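Local coordinates for calreticulin, putative (Trypanosoma cruzi, PDB 5HCF), which probably acts as a calcium-dependent lectin chaperone of the endoplasmic reticulum, its globular domain binding glycans, and probably peptides, on folding glycoproteins, at residues A[79-84]-A[215-220]; A[85-90]-A[110-115]. All coordinates share one frame; numbering follows the deposited sequence.

Interaction 1: A[79-84]-A[215-220]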
loop_
_atom_site.group_PDB
_atom_site.type_symbol
_atom_site.label_atom_id
_atom_site.label_comp_id
_atom_site.label_asym_id
_atom_site.label_seq_id
_atom_site.Cartn_x
_atom_site.Cartn_y
_atom_site.Cartn_z
ATOM N N GLN A 79 17.040 4.472 -5.530
ATOM C CA GLN A 79 17.530 5.647 -6.247
ATOM C C GLN A 79 18.009 6.819 -5.382
ATOM O O GLN A 79 18.494 7.812 -5.925
ATOM C CB GLN A 79 16.452 6.146 -7.212
ATOM C CG GLN A 79 15.239 6.738 -6.541
ATOM C CD GLN A 79 14.134 5.714 -6.364
ATOM O OE1 GLN A 79 14.393 4.545 -6.078
ATOM N NE2 GLN A 79 12.894 6.147 -6.543
ATOM N N ASP A 80 17.877 6.712 -4.060
ATOM C CA ASP A 80 18.068 7.859 -3.160
ATOM C C ASP A 80 16.882 8.788 -3.300
ATOM O O ASP A 80 16.983 9.882 -3.848
ATOM C CB ASP A 80 19.369 8.621 -3.447
ATOM C CG ASP A 80 20.594 7.911 -2.912
ATOM O OD1 ASP A 80 20.506 7.332 -1.807
ATOM O OD2 ASP A 80 21.647 7.943 -3.590
ATOM N N LEU A 81 15.750 8.336 -2.785
ATOM C CA LEU A 81 14.523 9.091 -2.901
ATOM C C LEU A 81 14.562 10.271 -1.939
ATOM O O LEU A 81 14.937 10.116 -0.780
ATOM C CB LEU A 81 13.321 8.187 -2.612
ATOM C CG LEU A 81 11.914 8.769 -2.753
ATOM C CD1 LEU A 81 11.632 9.145 -4.196
ATOM C CD2 LEU A 81 10.888 7.775 -2.247
ATOM N N LYS A 82 14.216 11.454 -2.439
ATOM C CA LYS A 82 14.042 12.629 -1.587
ATOM C C LYS A 82 12.574 13.037 -1.561
ATOM O O LYS A 82 12.030 13.334 -0.499
ATOM C CB LYS A 82 14.915 13.801 -2.048
ATOM C CG LYS A 82 16.404 13.527 -1.954
ATOM C CD LYS A 82 16.783 13.320 -0.493
ATOM C CE LYS A 82 18.274 13.139 -0.297
ATOM N NZ LYS A 82 18.867 14.387 0.264
ATOM N N CYS A 83 11.928 13.028 -2.721
ATOM C CA CYS A 83 10.490 13.263 -2.787
ATOM C C CYS A 83 9.844 12.271 -3.751
ATOM O O CYS A 83 10.145 12.266 -4.947
ATOM C CB CYS A 83 10.178 14.706 -3.210
ATOM S SG CYS A 83 8.401 15.125 -3.187
ATOM N N GLY A 84 8.977 11.416 -3.220
ATOM C CA GLY A 84 8.206 10.510 -4.054
ATOM C C GLY A 84 7.370 9.508 -3.280
ATOM O O GLY A 84 7.691 9.152 -2.148
ATOM N N VAL A 215 1.131 7.578 -8.054
ATOM C CA VAL A 215 2.148 8.271 -7.265
ATOM C C VAL A 215 2.862 9.354 -8.059
ATOM O O VAL A 215 2.892 9.323 -9.286
ATOM C CB VAL A 215 3.216 7.298 -6.718
ATOM C CG1 VAL A 215 2.575 6.237 -5.857
ATOM C CG2 VAL A 215 4.000 6.666 -7.858
ATOM N N TRP A 216 3.431 10.313 -7.336
ATOM C CA TRP A 216 4.320 11.312 -7.909
ATOM C C TRP A 216 5.743 11.031 -7.448
ATOM O O TRP A 216 5.969 10.734 -6.278
ATOM C CB TRP A 216 3.885 12.725 -7.502
ATOM C CG TRP A 216 4.983 13.754 -7.563
ATOM C CD1 TRP A 216 5.781 14.168 -6.535
ATOM C CD2 TRP A 216 5.405 14.491 -8.717
ATOM N NE1 TRP A 216 6.668 15.119 -6.973
ATOM C CE2 TRP A 216 6.460 15.335 -8.311
ATOM C CE3 TRP A 216 4.993 14.522 -10.053
ATOM C CZ2 TRP A 216 7.107 16.199 -9.192
ATOM C CZ3 TRP A 216 5.636 15.380 -10.926
ATOM C CH2 TRP A 216 6.682 16.206 -10.492
ATOM N N GLN A 217 6.696 11.106 -8.374
ATOM C CA GLN A 217 8.102 10.908 -8.034
ATOM C C GLN A 217 9.010 11.959 -8.657
ATOM O O GLN A 217 8.991 12.171 -9.871
ATOM C CB GLN A 217 8.592 9.521 -8.461
ATOM C CG GLN A 217 8.244 8.394 -7.503
ATOM C CD GLN A 217 9.079 7.153 -7.761
ATOM O OE1 GLN A 217 8.956 6.511 -8.797
ATOM N NE2 GLN A 217 9.953 6.828 -6.823
ATOM N N VAL A 218 9.803 12.614 -7.812
ATOM C CA VAL A 218 10.856 13.505 -8.282
ATOM C C VAL A 218 12.050 12.668 -8.723
ATOM O O VAL A 218 12.435 12.688 -9.893
ATOM C CB VAL A 218 11.311 14.502 -7.205
ATOM C CG1 VAL A 218 12.460 15.350 -7.739
ATOM C CG2 VAL A 218 10.147 15.384 -6.761
ATOM N N GLU A 219 12.641 11.943 -7.776
ATOM C CA GLU A 219 13.699 10.986 -8.087
ATOM C C GLU A 219 13.078 9.611 -8.307
ATOM O O GLU A 219 12.651 8.955 -7.354
ATOM C CB GLU A 219 14.743 10.929 -6.966
ATOM C CG GLU A 219 15.320 12.289 -6.564
ATOM C CD GLU A 219 14.405 13.085 -5.628
ATOM O OE1 GLU A 219 13.462 12.501 -5.050
ATOM O OE2 GLU A 219 14.632 14.301 -5.468
ATOM N N SER A 220 13.011 9.183 -9.564
ATOM C CA SER A 220 12.350 7.926 -9.893
ATOM C C SER A 220 13.293 6.734 -9.748
ATOM O O SER A 220 14.454 6.894 -9.378
ATOM C CB SER A 220 11.775 7.984 -11.310
ATOM O OG SER A 220 10.872 6.915 -11.535
#
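Glu219 reaches across to the backbone of Lys82 and Cys83, and Gln79 reaches back to the backbone of Glu219, so each side chain grips the other segment's main chain. The Glu219 chain bends at chi2 (80°), swinging CD toward the Lys82 backbone. One oxygen takes two N-H groups: Cys83 N meets Glu219 OE1 on its syn side at 2.8 Å, nearly straight, whereas Lys82 N comes to the same OE1 from well above the carboxylate plane at 2.9 Å. Glu219 OE2 lies 3.5 Å from Lys82 CB. Gln79 NE2 is 2.9 Å from Glu219 O, the acceptor almost in the amide plane. The Gln79 and Gln217 side chains cross at about a right angle, their amide planes 70° apart. Gln79 NE2 and Gln217 NE2, two donors 3.0 Å apart and not bonded to each other, are both hydrogen-bonded to Ser222 OG, the second weakly. Val218 N bonds to Cys83 O, and Val218 CG2 packs on Cys83 CB at 3.6 Å. Cys83 SG, disulfide-bonded to Cys114, stands at the indole edge, 4.2 Å from Trp216 NE1, as a sulfur-aromatic contact. At this end of one sheet of the legume-lectin sandwich, side-chain-to-backbone bonds carry on past the single backbone bridge, Gly84 with Gln217; the two N-H groups on Glu219 OE1 would probably favour an ionised carboxylate.

Interaction 2: A[85-90]-A[110-115]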
loop_
_atom_site.group_PDB
_atom_site.type_symbol
_atom_site.label_atom_id
_atom_site.label_comp_id
_atom_site.label_asym_id
_atom_site.label_seq_id
_atom_site.Cartn_x
_atom_site.Cartn_y
_atom_site.Cartn_z
ATOM N N GLY A 85 6.302 9.031 -3.906
ATOM C CA GLY A 85 5.406 8.090 -3.263
ATOM C C GLY A 85 5.726 6.650 -3.616
ATOM O O GLY A 85 6.337 6.372 -4.649
ATOM N N GLY A 86 5.306 5.731 -2.754
ATOM C CA GLY A 86 5.481 4.311 -3.000
ATOM C C GLY A 86 4.308 3.536 -2.434
ATOM O O GLY A 86 4.457 2.416 -1.945
ATOM N N TYR A 87 3.128 4.142 -2.514
ATOM C CA TYR A 87 1.921 3.546 -1.961
ATOM C C TYR A 87 0.985 3.059 -3.063
ATOM O O TYR A 87 1.007 3.575 -4.181
ATOM C CB TYR A 87 1.199 4.558 -1.075
ATOM C CG TYR A 87 0.972 5.894 -1.748
ATOM C CD1 TYR A 87 -0.142 6.108 -2.559
ATOM C CD2 TYR A 87 1.871 6.940 -1.581
ATOM C CE1 TYR A 87 -0.353 7.333 -3.182
ATOM C CE2 TYR A 87 1.669 8.164 -2.198
ATOM C CZ TYR A 87 0.557 8.355 -2.995
ATOM O OH TYR A 87 0.359 9.572 -3.605
ATOM N N ILE A 88 0.154 2.074 -2.735
ATOM C CA ILE A 88 -0.828 1.546 -3.678
ATOM C C ILE A 88 -2.244 1.893 -3.231
ATOM O O ILE A 88 -2.458 2.332 -2.096
ATOM C CB ILE A 88 -0.721 0.015 -3.829
ATOM C CG1 ILE A 88 -1.265 -0.678 -2.574
ATOM C CG2 ILE A 88 0.715 -0.396 -4.110
ATOM C CD1 ILE A 88 -1.368 -2.182 -2.689
ATOM N N LYS A 89 -3.206 1.695 -4.129
ATOM C CA LYS A 89 -4.611 1.950 -3.827
ATOM C C LYS A 89 -5.487 0.755 -4.182
ATOM O O LYS A 89 -5.240 0.064 -5.171
ATOM C CB LYS A 89 -5.105 3.187 -4.581
ATOM C CG LYS A 89 -4.423 4.494 -4.184
ATOM C CD LYS A 89 -4.977 5.647 -5.004
ATOM C CE LYS A 89 -4.580 6.987 -4.428
ATOM N NZ LYS A 89 -5.148 8.107 -5.225
ATOM N N LEU A 90 -6.520 0.528 -3.378
ATOM C CA LEU A 90 -7.522 -0.486 -3.686
ATOM C C LEU A 90 -8.844 0.220 -3.979
ATOM O O LEU A 90 -9.335 0.994 -3.157
ATOM C CB LEU A 90 -7.667 -1.482 -2.531
ATOM C CG LEU A 90 -6.362 -2.094 -2.009
ATOM C CD1 LEU A 90 -6.630 -3.042 -0.854
ATOM C CD2 LEU A 90 -5.617 -2.809 -3.122
ATOM N N GLY A 110 0.756 2.687 1.877
ATOM C CA GLY A 110 2.163 2.563 1.537
ATOM C C GLY A 110 3.003 3.760 1.942
ATOM O O GLY A 110 2.473 4.754 2.439
ATOM N N PRO A 111 4.327 3.672 1.728
ATOM C CA PRO A 111 5.270 4.728 2.114
ATOM C C PRO A 111 5.161 5.975 1.245
ATOM O O PRO A 111 4.867 5.876 0.054
ATOM C CB PRO A 111 6.635 4.055 1.933
ATOM C CG PRO A 111 6.400 3.047 0.861
ATOM C CD PRO A 111 5.019 2.514 1.134
ATOM N N ASP A 112 5.404 7.138 1.844
ATOM C CA ASP A 112 5.384 8.401 1.113
ATOM C C ASP A 112 6.375 9.353 1.763
ATOM O O ASP A 112 6.414 9.487 2.982
ATOM C CB ASP A 112 3.977 9.008 1.092
ATOM C CG ASP A 112 3.872 10.215 0.170
ATOM O OD1 ASP A 112 4.783 10.425 -0.663
ATOM O OD2 ASP A 112 2.872 10.954 0.273
ATOM N N ARG A 113 7.203 9.994 0.947
ATOM C CA ARG A 113 8.219 10.897 1.470
ATOM C C ARG A 113 8.490 12.077 0.541
ATOM O O ARG A 113 8.479 11.943 -0.690
ATOM C CB ARG A 113 9.516 10.120 1.720
ATOM C CG ARG A 113 10.715 10.974 2.106
ATOM C CD ARG A 113 11.863 10.783 1.125
ATOM N NE ARG A 113 12.504 9.474 1.260
ATOM C CZ ARG A 113 13.717 9.278 1.774
ATOM N NH1 ARG A 113 14.437 10.308 2.206
ATOM N NH2 ARG A 113 14.216 8.049 1.848
ATOM N N CYS A 114 8.737 13.235 1.146
ATOM C CA CYS A 114 9.091 14.440 0.413
ATOM C C CYS A 114 9.804 15.393 1.368
ATOM O O CYS A 114 9.180 15.987 2.248
ATOM C CB CYS A 114 7.848 15.095 -0.192
ATOM S SG CYS A 114 8.192 16.278 -1.508
ATOM N N GLY A 115 11.113 15.538 1.196
ATOM C CA GLY A 115 11.911 16.331 2.111
ATOM C C GLY A 115 12.017 15.659 3.465
ATOM O O GLY A 115 12.231 14.450 3.554
#
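Gly86 N donates to Pro111 O at 2.8 Å, the one hydrogen bond between the two segments, somewhat bent at 145°. Beside it Gly85 and Asp112 form an antiparallel non-hydrogen-bonded pair, and Asp112 OD1 lies 3.5 Å from Gly85 CA. Tyr87 and Asp112 run side by side and point the same way. Tyr87 CG stands between the backbone N and the carbonyl carbon (chi1 51°), a position from which the ring edge reaches Asp112: Tyr87 CE2 is 3.8 Å from Asp112 CG, and Tyr87 CD2 is 3.6 Å from Pro111 O, which lies in the ring plane. Ring and carboxylate planes are turned 63° apart. At the base of the ring, Tyr87 CB rests 3.4 Å from Gly110 CA. The proline ring meets the other segment through Pro111 CD, 3.1 Å from Gly86 O. Tyr87 and Asp112 probably help line the carbohydrate site, as in related calreticulins; a bound acetate, probably from the crystallisation liquor, lies about 3 Å from the Asp112 side chain at the nearest atoms. Asp112 OD2 is hydrogen-bonded to His121 NE2, and the His121 ring also meets Tyr87 edge-to-face, so strand 117-126 joins the cluster. The contact lies at the break in strand 83-91 and the corner of strand 107-114, within the seven-stranded sheet of the legume-lectin fold; Pro111 packs on Phe73 and Val75 of strand 69-76 in the facing sheet.

Both contacts use strand 83-91, each pairing it with a different neighbour in one antiparallel sheet: interaction 1 with strand 208-217, interaction 2 with strand 107-114. Interaction 2 is buried, its centre about 7 Å from the centre of the chain, and rests on glycines, a proline and an aromatic edge with little polar bonding. Interaction 1 is partly buried, its centre about 16 Å from the centre of the chain, and depends on glutamate and glutamine side chains bonded to backbone where the strands end. Besides the disulfide, a probable hydrogen bond from Gly84 N to Arg113 O, 2.6 Å, connects them; along the chain interaction 2 is nested within the loop that interaction 1 closes.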